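Local coordinates for protein multicopper oxidase (Uncultured bacterium, PDB 4E9X) that probably oxidises substrates at a mononuclear copper centre and passes the electrons to a copper cluster that reduces molecular oxygen to water, at residues V140-S145 and F168-K173; P176-L181 and P293-S298. One frame throughout, in Å; residues are numbered along the deposited sequence.

Contact 1: residues V140-S145 and F168-K173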
loop_
_atom_site.group_PDB
_atom_site.type_symbol
_atom_site.label_atom_id
_atom_site.label_comp_id
_atom_site.label_asym_id
_atom_site.label_seq_id
_atom_site.Cartn_x
_atom_site.Cartn_y
_atom_site.Cartn_z
ATOM N N VAL A 140 -17.856 14.639 4.616
ATOM C CA VAL A 140 -17.721 14.172 3.243
ATOM C C VAL A 140 -17.340 12.699 3.235
ATOM O O VAL A 140 -16.355 12.320 3.841
ATOM C CB VAL A 140 -16.589 14.994 2.571
ATOM C CG1 VAL A 140 -16.231 14.537 1.158
ATOM C CG2 VAL A 140 -16.973 16.498 2.569
ATOM N N ILE A 141 -18.109 11.909 2.497
ATOM C CA ILE A 141 -17.818 10.469 2.322
ATOM C C ILE A 141 -17.284 10.243 0.945
ATOM O O ILE A 141 -17.931 10.631 -0.040
ATOM C CB ILE A 141 -19.101 9.660 2.588
ATOM C CG1 ILE A 141 -19.350 9.565 4.121
ATOM C CG2 ILE A 141 -19.068 8.260 1.949
ATOM C CD1 ILE A 141 -20.716 9.044 4.516
ATOM N N MET A 142 -16.138 9.576 0.845
ATOM C CA MET A 142 -15.506 9.198 -0.428
ATOM C C MET A 142 -15.201 7.706 -0.448
ATOM O O MET A 142 -14.244 7.240 0.200
ATOM C CB MET A 142 -14.189 9.963 -0.668
ATOM C CG MET A 142 -14.469 11.474 -0.873
ATOM S SD MET A 142 -12.986 12.248 -1.510
ATOM C CE MET A 142 -13.369 13.995 -1.427
ATOM N N MET A 143 -16.012 6.936 -1.202
ATOM C CA MET A 143 -15.829 5.469 -1.237
ATOM C C MET A 143 -15.236 5.119 -2.580
ATOM O O MET A 143 -15.885 5.326 -3.642
ATOM C CB MET A 143 -17.209 4.797 -1.065
ATOM C CG MET A 143 -17.885 5.236 0.244
ATOM S SD MET A 143 -19.358 4.261 0.698
ATOM C CE MET A 143 -18.578 2.757 1.277
ATOM N N MET A 144 -14.011 4.650 -2.585
ATOM C CA MET A 144 -13.296 4.377 -3.833
ATOM C C MET A 144 -13.451 2.931 -4.244
ATOM O O MET A 144 -13.481 2.040 -3.392
ATOM C CB MET A 144 -11.793 4.696 -3.693
ATOM C CG MET A 144 -11.434 6.152 -4.030
ATOM S SD MET A 144 -12.187 7.399 -2.967
ATOM C CE MET A 144 -11.392 6.981 -1.398
ATOM N N SER A 145 -13.572 2.668 -5.554
ATOM C CA SER A 145 -13.660 1.312 -6.075
ATOM C C SER A 145 -13.193 1.343 -7.533
ATOM O O SER A 145 -12.852 2.372 -8.119
ATOM C CB SER A 145 -15.041 0.715 -5.919
ATOM O OG SER A 145 -15.987 1.367 -6.746
ATOM N N PHE A 168 -12.296 3.471 -12.781
ATOM C CA PHE A 168 -12.004 3.825 -11.369
ATOM C C PHE A 168 -12.944 4.917 -10.878
ATOM O O PHE A 168 -13.306 5.776 -11.694
ATOM C CB PHE A 168 -10.527 4.246 -11.197
ATOM C CG PHE A 168 -9.574 3.238 -11.832
ATOM C CD1 PHE A 168 -9.154 2.143 -11.077
ATOM C CD2 PHE A 168 -9.183 3.373 -13.162
ATOM C CE1 PHE A 168 -8.350 1.184 -11.672
ATOM C CE2 PHE A 168 -8.375 2.391 -13.755
ATOM C CZ PHE A 168 -7.981 1.305 -12.992
ATOM N N SER A 169 -13.332 4.925 -9.613
ATOM C CA SER A 169 -14.337 5.890 -9.224
ATOM C C SER A 169 -14.214 6.300 -7.769
ATOM O O SER A 169 -13.605 5.631 -6.924
ATOM C CB SER A 169 -15.752 5.306 -9.452
ATOM O OG SER A 169 -15.887 4.060 -8.713
ATOM N N VAL A 170 -14.868 7.431 -7.476
ATOM C CA VAL A 170 -15.278 7.767 -6.128
ATOM C C VAL A 170 -16.800 7.799 -6.135
ATOM O O VAL A 170 -17.415 8.405 -7.028
ATOM C CB VAL A 170 -14.647 9.100 -5.642
ATOM C CG1 VAL A 170 -14.885 10.258 -6.601
ATOM C CG2 VAL A 170 -15.186 9.455 -4.222
ATOM N N ASN A 171 -17.425 7.154 -5.168
ATOM C CA ASN A 171 -18.897 7.063 -5.044
ATOM C C ASN A 171 -19.511 6.637 -6.363
ATOM O O ASN A 171 -20.534 7.188 -6.790
ATOM C CB ASN A 171 -19.487 8.368 -4.517
ATOM C CG ASN A 171 -18.993 8.618 -3.094
ATOM O OD1 ASN A 171 -18.385 7.740 -2.501
ATOM N ND2 ASN A 171 -19.203 9.829 -2.558
ATOM N N ALA A 172 -18.866 5.651 -6.995
ATOM C CA ALA A 172 -19.361 4.975 -8.214
ATOM C C ALA A 172 -19.446 5.875 -9.447
ATOM O O ALA A 172 -20.107 5.486 -10.413
ATOM C CB ALA A 172 -20.687 4.258 -7.969
ATOM N N LYS A 173 -18.734 7.002 -9.483
ATOM C CA LYS A 173 -18.609 7.754 -10.734
ATOM C C LYS A 173 -17.135 8.028 -11.008
ATOM O O LYS A 173 -16.309 8.220 -10.125
ATOM C CB LYS A 173 -19.454 9.043 -10.689
ATOM C CG LYS A 173 -20.869 8.798 -10.140
ATOM C CD LYS A 173 -21.950 9.774 -10.559
ATOM C CE LYS A 173 -23.200 9.636 -9.680
ATOM N NZ LYS A 173 -23.990 8.432 -10.079
HETATM O O HOH W 1 -16.632 4.063 -6.106
#

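Contact 2: residues P176-L181 and P293-S298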
loop_
_atom_site.group_PDB
_atom_site.type_symbol
_atom_site.label_atom_id
_atom_site.label_comp_id
_atom_site.label_asym_id
_atom_site.label_seq_id
_atom_site.Cartn_x
_atom_site.Cartn_y
_atom_site.Cartn_z
ATOM N N PRO A 176 -15.456 12.770 -15.912
ATOM C CA PRO A 176 -16.090 13.980 -15.367
ATOM C C PRO A 176 -17.455 13.856 -14.718
ATOM O O PRO A 176 -18.058 14.882 -14.403
ATOM C CB PRO A 176 -16.269 14.834 -16.636
ATOM C CG PRO A 176 -16.590 13.805 -17.677
ATOM C CD PRO A 176 -15.611 12.653 -17.368
ATOM N N LEU A 177 -17.910 12.628 -14.516
ATOM C CA LEU A 177 -19.248 12.378 -13.938
ATOM C C LEU A 177 -19.256 12.465 -12.430
ATOM O O LEU A 177 -20.327 12.377 -11.809
ATOM C CB LEU A 177 -19.819 11.045 -14.399
ATOM C CG LEU A 177 -20.022 10.918 -15.923
ATOM C CD1 LEU A 177 -20.704 9.582 -16.244
ATOM C CD2 LEU A 177 -20.790 12.115 -16.470
ATOM N N THR A 178 -18.108 12.623 -11.798
ATOM C CA THR A 178 -18.053 12.970 -10.378
ATOM C C THR A 178 -18.576 14.396 -10.208
ATOM O O THR A 178 -18.973 15.062 -11.156
ATOM C CB THR A 178 -16.604 12.823 -9.879
ATOM O OG1 THR A 178 -15.826 13.572 -10.810
ATOM C CG2 THR A 178 -16.110 11.398 -9.905
ATOM N N GLN A 179 -18.585 14.871 -8.966
ATOM C CA GLN A 179 -19.086 16.225 -8.647
ATOM C C GLN A 179 -18.023 16.945 -7.820
ATOM O O GLN A 179 -17.262 16.294 -7.076
ATOM C CB GLN A 179 -20.365 16.117 -7.797
ATOM C CG GLN A 179 -21.518 15.531 -8.605
ATOM C CD GLN A 179 -22.235 16.591 -9.406
ATOM O OE1 GLN A 179 -22.052 17.775 -9.151
ATOM N NE2 GLN A 179 -23.019 16.132 -10.368
ATOM N N PRO A 180 -18.016 18.249 -7.886
ATOM C CA PRO A 180 -17.090 19.028 -7.070
ATOM C C PRO A 180 -17.461 18.996 -5.609
ATOM O O PRO A 180 -18.612 18.777 -5.205
ATOM C CB PRO A 180 -17.276 20.484 -7.617
ATOM C CG PRO A 180 -18.675 20.493 -8.215
ATOM C CD PRO A 180 -18.861 19.088 -8.768
ATOM N N LEU A 181 -16.445 19.256 -4.790
ATOM C CA LEU A 181 -16.568 19.419 -3.329
ATOM C C LEU A 181 -16.553 20.928 -3.108
ATOM O O LEU A 181 -15.489 21.584 -3.176
ATOM C CB LEU A 181 -15.428 18.665 -2.645
ATOM C CG LEU A 181 -15.518 18.308 -1.170
ATOM C CD1 LEU A 181 -14.388 17.370 -0.746
ATOM C CD2 LEU A 181 -15.511 19.558 -0.305
ATOM N N PRO A 293 -25.346 18.555 -4.641
ATOM C CA PRO A 293 -24.715 18.916 -3.348
ATOM C C PRO A 293 -24.553 17.714 -2.428
ATOM O O PRO A 293 -23.889 17.848 -1.372
ATOM C CB PRO A 293 -25.665 19.921 -2.733
ATOM C CG PRO A 293 -26.976 19.739 -3.447
ATOM C CD PRO A 293 -26.692 19.133 -4.817
ATOM N N ASN A 294 -25.190 16.580 -2.726
ATOM C CA ASN A 294 -25.107 15.409 -1.868
ATOM C C ASN A 294 -24.284 14.271 -2.435
ATOM O O ASN A 294 -24.401 13.139 -1.945
ATOM C CB ASN A 294 -26.539 14.886 -1.578
ATOM C CG ASN A 294 -26.619 14.120 -0.280
ATOM O OD1 ASN A 294 -25.976 14.457 0.720
ATOM N ND2 ASN A 294 -27.478 13.092 -0.282
ATOM N N PHE A 295 -23.434 14.539 -3.401
ATOM C CA PHE A 295 -22.606 13.509 -4.028
ATOM C C PHE A 295 -21.668 12.849 -3.026
ATOM O O PHE A 295 -21.263 11.716 -3.247
ATOM C CB PHE A 295 -21.812 14.154 -5.169
ATOM C CG PHE A 295 -20.914 13.119 -5.884
ATOM C CD1 PHE A 295 -21.432 12.197 -6.767
ATOM C CD2 PHE A 295 -19.553 13.098 -5.603
ATOM C CE1 PHE A 295 -20.599 11.244 -7.377
ATOM C CE2 PHE A 295 -18.713 12.170 -6.187
ATOM C CZ PHE A 295 -19.241 11.248 -7.070
ATOM N N PHE A 296 -21.303 13.553 -1.956
ATOM C CA PHE A 296 -20.470 12.975 -0.902
ATOM C C PHE A 296 -21.249 12.790 0.385
ATOM O O PHE A 296 -20.668 12.681 1.467
ATOM C CB PHE A 296 -19.234 13.874 -0.624
ATOM C CG PHE A 296 -18.387 14.160 -1.845
ATOM C CD1 PHE A 296 -17.509 13.186 -2.324
ATOM C CD2 PHE A 296 -18.462 15.378 -2.528
ATOM C CE1 PHE A 296 -16.694 13.432 -3.421
ATOM C CE2 PHE A 296 -17.625 15.626 -3.637
ATOM C CZ PHE A 296 -16.759 14.650 -4.099
ATOM N N TYR A 297 -22.599 12.706 0.256
ATOM C CA TYR A 297 -23.491 12.496 1.411
ATOM C C TYR A 297 -23.458 13.655 2.388
ATOM O O TYR A 297 -23.962 13.572 3.510
ATOM C CB TYR A 297 -23.262 11.155 2.111
ATOM C CG TYR A 297 -24.068 9.997 1.599
ATOM C CD1 TYR A 297 -25.432 10.077 1.370
ATOM C CD2 TYR A 297 -23.445 8.761 1.402
ATOM C CE1 TYR A 297 -26.180 8.972 0.903
ATOM C CE2 TYR A 297 -24.158 7.658 0.940
ATOM C CZ TYR A 297 -25.517 7.766 0.701
ATOM O OH TYR A 297 -26.268 6.706 0.238
ATOM N N SER A 298 -22.922 14.842 1.999
ATOM C CA SER A 298 -22.743 15.904 3.015
ATOM C C SER A 298 -24.050 16.499 3.472
ATOM O O SER A 298 -24.133 16.954 4.576
ATOM C CB SER A 298 -21.887 17.033 2.418
ATOM O OG SER A 298 -20.588 16.572 2.098
#

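Contact 1: residues V140-S145 and F168-K173
An antiparallel edge pairing of a cupredoxin-type sheet joins strand 138-147 to the short strand 167-170, which ends in a type I' turn from Val170 to Lys173. Ser145 and Ser169 form a hydrogen-bonded pair, with Ser169 N 3.0 Å from Ser145 O. Past the non-hydrogen-bonded pair Met144-Val170, Asn171 N reaches Met143 O at 2.8 Å. CG of Asn171, anti to its carbonyl carbon (chi1 -65°), lies where the amide can carry the ladder on: Met143 N donates to OD1 of Asn171 (2.8 Å), and ND2 of Asn171 donates almost straight to Ile141 O (2.9 Å, 169° at the hydrogen). With a further bond from ND2 to Phe295 O, three hydrogen bonds fix the amide's rotation. CG2 of Val170 packs 3.7 Å from CB of Met142; Met144 and Val170 lie side by side, SD of Met144 3.8 Å from CG2 of Val170. On the serine face, a water bridges the OG atoms of Ser145 and Ser169, donates to Met143 O and accepts from Ala172 N; OG of Ser169 also bonds Trp147 NE1. Strand 187-195 continues the sheet beyond 138-147, while Met143 and Ser145 touch Trp119, and Met144 packs on Met203 of strand 201-205.

Contact 2: residues P176-L181 and P293-S298
Phe295 lays its ring against the bent side chain of Gln179 and the backbone leading into it. CB of Gln179 sits 3.6 Å from CG of Phe295, and CG of Gln179 leans on the same end of the ring. Gln179 N stands 3.8 Å above the ring plane, displaced toward the rim, and CA of Thr178 approaches CZ of Phe295 at 3.9 Å. CG of Phe295 is anti to its backbone N (chi1 -180°), which sets it against CB and CG of Gln179. An alanine at Phe295 would probably leave the Gln179 methylenes and the Thr178 backbone without their aromatic cover. CD2 of Phe295 stands 3.5 Å above the plane of the Phe296 ring, over its centre, and CE2 of Phe296 lies 3.9 Å from CB of Leu181. CZ of Phe296 also comes within 3.4 Å of Gln179 O, which accepts a hydrogen bond from Thr271 OG1. OE1 of Gln179 accepts from Asp292 N and NE2 donates to Asp290 O, while OG1 of Thr178 bonds Ile270 O. No hydrogen bond crosses between 176-181 and 293-298: aromatic and aliphatic packing joins them, and the buried Gln179 N, without a polar partner in the model, lies over one face of the Phe295 ring.

Both segments of contact 1 precede those of contact 2 in the sequence, and the two centres lie 10 Å apart. They meet directly: Ile141 N is 2.9 Å from Phe296 O, and Asn171 ND2 is 2.9 Å from Phe295 O, both hydrogen bonds, while CZ of Phe295 packs against Val170 O. The loop 293-298, which follows strand 270-275, thus lies against the sheet edge where strand 167-170 stops. Contact 1 belongs to the sheet of strands 138-147 and 187-195; in contact 2, Leu181 begins strand 181-183, beside 270-275 in the other sheet. Together they help tie the two sheets of what is probably the second cupredoxin-like domain to the segment leading toward the C-terminus.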